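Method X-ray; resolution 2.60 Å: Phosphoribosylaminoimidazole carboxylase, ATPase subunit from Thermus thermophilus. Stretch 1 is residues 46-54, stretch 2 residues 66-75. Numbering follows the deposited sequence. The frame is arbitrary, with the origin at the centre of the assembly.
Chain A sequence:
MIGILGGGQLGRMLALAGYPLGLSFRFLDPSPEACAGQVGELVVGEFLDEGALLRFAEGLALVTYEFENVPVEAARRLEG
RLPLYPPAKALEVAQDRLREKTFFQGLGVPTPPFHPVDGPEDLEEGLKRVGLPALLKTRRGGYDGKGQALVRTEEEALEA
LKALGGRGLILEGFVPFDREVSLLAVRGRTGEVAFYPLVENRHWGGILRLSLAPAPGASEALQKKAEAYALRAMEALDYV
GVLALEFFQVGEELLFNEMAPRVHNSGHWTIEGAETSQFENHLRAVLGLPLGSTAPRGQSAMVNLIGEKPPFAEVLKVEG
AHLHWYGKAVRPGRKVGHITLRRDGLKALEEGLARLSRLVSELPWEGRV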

# COMPACT_ATOMS: atom_id res chain seq x y z
N GLU A 46 14.49 23.88 10.79
CA GLU A 46 14.22 24.76 9.65
C GLU A 46 15.10 24.32 8.49
O GLU A 46 16.20 23.83 8.71
CB GLU A 46 14.53 26.22 10.01
CG GLU A 46 13.79 26.74 11.24
CD GLU A 46 12.30 26.92 11.00
OE1 GLU A 46 11.58 27.26 11.96
OE2 GLU A 46 11.85 26.73 9.84
N PHE A 47 14.63 24.50 7.27
CA PHE A 47 15.40 24.12 6.09
C PHE A 47 16.64 24.99 5.90
O PHE A 47 17.60 24.58 5.26
CB PHE A 47 14.54 24.20 4.83
CG PHE A 47 13.42 23.20 4.80
CD1 PHE A 47 13.68 21.84 4.74
CD2 PHE A 47 12.09 23.63 4.86
CE1 PHE A 47 12.65 20.91 4.73
CE2 PHE A 47 11.05 22.70 4.86
CZ PHE A 47 11.32 21.35 4.79
N LEU A 48 16.60 26.19 6.48
CA LEU A 48 17.73 27.09 6.37
C LEU A 48 18.66 27.02 7.57
O LEU A 48 19.60 27.81 7.69
CB LEU A 48 17.24 28.52 6.13
CG LEU A 48 16.55 28.63 4.77
CD1 LEU A 48 16.16 30.08 4.51
CD2 LEU A 48 17.48 28.11 3.67
N ASP A 49 18.38 26.08 8.47
CA ASP A 49 19.22 25.86 9.65
C ASP A 49 20.24 24.84 9.16
O ASP A 49 19.99 23.64 9.15
CB ASP A 49 18.39 25.28 10.80
CG ASP A 49 19.24 24.77 11.95
OD1 ASP A 49 18.65 24.41 13.00
OD2 ASP A 49 20.49 24.72 11.83
N GLU A 50 21.40 25.34 8.73
CA GLU A 50 22.45 24.49 8.20
C GLU A 50 22.77 23.32 9.11
O GLU A 50 23.06 22.22 8.63
CB GLU A 50 23.71 25.32 7.94
CG GLU A 50 24.62 24.76 6.87
CD GLU A 50 25.67 25.75 6.42
OE1 GLU A 50 26.29 25.50 5.36
OE2 GLU A 50 25.88 26.77 7.11
N GLY A 51 22.72 23.55 10.42
CA GLY A 51 23.01 22.48 11.37
C GLY A 51 22.07 21.30 11.20
O GLY A 51 22.51 20.16 11.04
N ALA A 52 20.77 21.59 11.21
CA ALA A 52 19.77 20.55 11.06
C ALA A 52 19.89 19.91 9.68
O ALA A 52 19.77 18.69 9.53
CB ALA A 52 18.39 21.14 11.25
N LEU A 53 20.15 20.73 8.67
CA LEU A 53 20.28 20.25 7.31
C LEU A 53 21.35 19.16 7.21
O LEU A 53 21.07 18.05 6.78
CB LEU A 53 20.63 21.40 6.37
CG LEU A 53 19.86 21.49 5.05
CD1 LEU A 53 20.69 22.20 4.02
CD2 LEU A 53 19.52 20.12 4.54
N LEU A 54 22.58 19.49 7.62
CA LEU A 54 23.70 18.54 7.56
C LEU A 54 23.54 17.32 8.47
O LEU A 54 23.97 16.22 8.12
CB LEU A 54 25.01 19.27 7.88
CG LEU A 54 25.30 20.44 6.93
CD1 LEU A 54 26.52 21.19 7.42
CD2 LEU A 54 25.51 19.93 5.50
N GLU A 66 9.58 16.74 -1.12
CA GLU A 66 8.13 16.67 -1.32
C GLU A 66 7.46 18.01 -1.08
O GLU A 66 6.38 18.27 -1.59
CB GLU A 66 7.50 15.61 -0.40
CG GLU A 66 7.72 15.85 1.10
CD GLU A 66 6.48 16.39 1.82
OE1 GLU A 66 6.48 17.56 2.24
OE2 GLU A 66 5.50 15.62 1.97
N PHE A 67 8.11 18.86 -0.31
CA PHE A 67 7.61 20.19 0.00
C PHE A 67 8.01 21.07 -1.19
O PHE A 67 9.18 21.42 -1.34
CB PHE A 67 8.29 20.66 1.29
CG PHE A 67 7.98 22.07 1.67
CD1 PHE A 67 8.82 22.74 2.56
CD2 PHE A 67 6.86 22.72 1.18
CE1 PHE A 67 8.55 24.04 2.95
CE2 PHE A 67 6.58 24.04 1.57
CZ PHE A 67 7.43 24.70 2.45
N GLU A 68 7.04 21.45 -2.03
CA GLU A 68 7.33 22.24 -3.23
C GLU A 68 7.96 23.62 -3.04
O GLU A 68 8.61 24.14 -3.96
CB GLU A 68 6.06 22.41 -4.09
CG GLU A 68 6.37 22.68 -5.57
CD GLU A 68 5.15 23.11 -6.38
OE1 GLU A 68 4.03 22.67 -6.05
OE2 GLU A 68 5.32 23.90 -7.34
N ASN A 69 7.76 24.23 -1.88
CA ASN A 69 8.34 25.53 -1.63
C ASN A 69 9.59 25.46 -0.78
O ASN A 69 10.02 26.46 -0.21
CB ASN A 69 7.32 26.46 -0.96
CG ASN A 69 6.47 27.18 -1.97
OD1 ASN A 69 6.85 27.30 -3.14
ND2 ASN A 69 5.32 27.69 -1.53
N VAL A 70 10.18 24.27 -0.69
CA VAL A 70 11.40 24.11 0.08
C VAL A 70 12.43 25.08 -0.49
O VAL A 70 12.53 25.26 -1.71
CB VAL A 70 11.94 22.67 -0.04
CG1 VAL A 70 12.40 22.39 -1.47
CG2 VAL A 70 13.08 22.48 0.95
N PRO A 71 13.21 25.74 0.39
CA PRO A 71 14.25 26.69 -0.02
C PRO A 71 15.24 26.00 -0.94
O PRO A 71 15.87 25.04 -0.54
CB PRO A 71 14.89 27.09 1.30
CG PRO A 71 13.76 26.99 2.27
CD PRO A 71 13.12 25.69 1.87
N VAL A 72 15.37 26.48 -2.17
CA VAL A 72 16.30 25.87 -3.11
C VAL A 72 17.72 25.89 -2.54
O VAL A 72 18.59 25.10 -2.94
CB VAL A 72 16.28 26.58 -4.47
CG1 VAL A 72 16.93 27.93 -4.35
CG2 VAL A 72 16.98 25.72 -5.51
N GLU A 73 17.97 26.81 -1.61
CA GLU A 73 19.28 26.90 -0.99
C GLU A 73 19.61 25.61 -0.24
O GLU A 73 20.75 25.12 -0.30
CB GLU A 73 19.32 28.08 0.00
CG GLU A 73 19.13 29.46 -0.61
CD GLU A 73 17.68 29.80 -0.92
OE1 GLU A 73 16.83 29.67 -0.01
OE2 GLU A 73 17.40 30.23 -2.06
N ALA A 74 18.62 25.05 0.45
CA ALA A 74 18.82 23.81 1.20
C ALA A 74 19.06 22.63 0.26
O ALA A 74 19.83 21.72 0.59
CB ALA A 74 17.61 23.53 2.08
N ALA A 75 18.42 22.63 -0.90
CA ALA A 75 18.61 21.55 -1.85
C ALA A 75 20.00 21.62 -2.48
O ALA A 75 20.66 20.59 -2.64
CB ALA A 75 17.55 21.61 -2.94

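Each stretch follows the same plan: a type I turn (E46 to D49, F67 to V70) and, soon after, the first turn of a helix. The turns are closed by D49 N to E46 O and V70 N to F67 O, both 3.1 Å. No hydrogen bond crosses between the stretches; the contact rests mainly on apolar side chains, burying 342 Å² in all.

F47 is the organizing residue. F47 CA lies 6.0 Å from A74 CA, the closest CA pair across the stretches, and A74 CB sits 3.3 Å from F47 O and 4.2 Å from F47 CB. With chi1 at -66° (m) and chi2 also at -66°, the F47 ring runs along the second stretch and meets three partners. V70 CG2 lies over one face, 3.9 Å from the ring centroid and only 12° off the normal, a clean CH-pi contact; the p rotamer of V70 (66°) accompanies this placement. P71 CD packs 3.6 Å from F47 CB. At the far end F47 CE2 comes within 3.2 Å of F67 CD1, a tight approach between rings tilted by 40°. F67, in the t rotamer, presents its edge to that atom.

L48 shows how a side chain can earn a contact its CA-to-CB bond does not promise. That bond points sideways, but the m,t conformation carries L48 CD2 to 3.7 Å from P71 CB and 4.0 Å from E73 OE1. L53, one helical turn after D49, has its CA-to-CB bond toward the other stretch and sets L53 CD1 3.9 Å from A74 CB; its chi1 of -134° lies between wells.

D49 works within its own stretch. Its t rotamer brings D49 OD2 to G51 N (2.9 Å) and A52 N (3.2 Å), two weak bonds that cap the helix carrying L53.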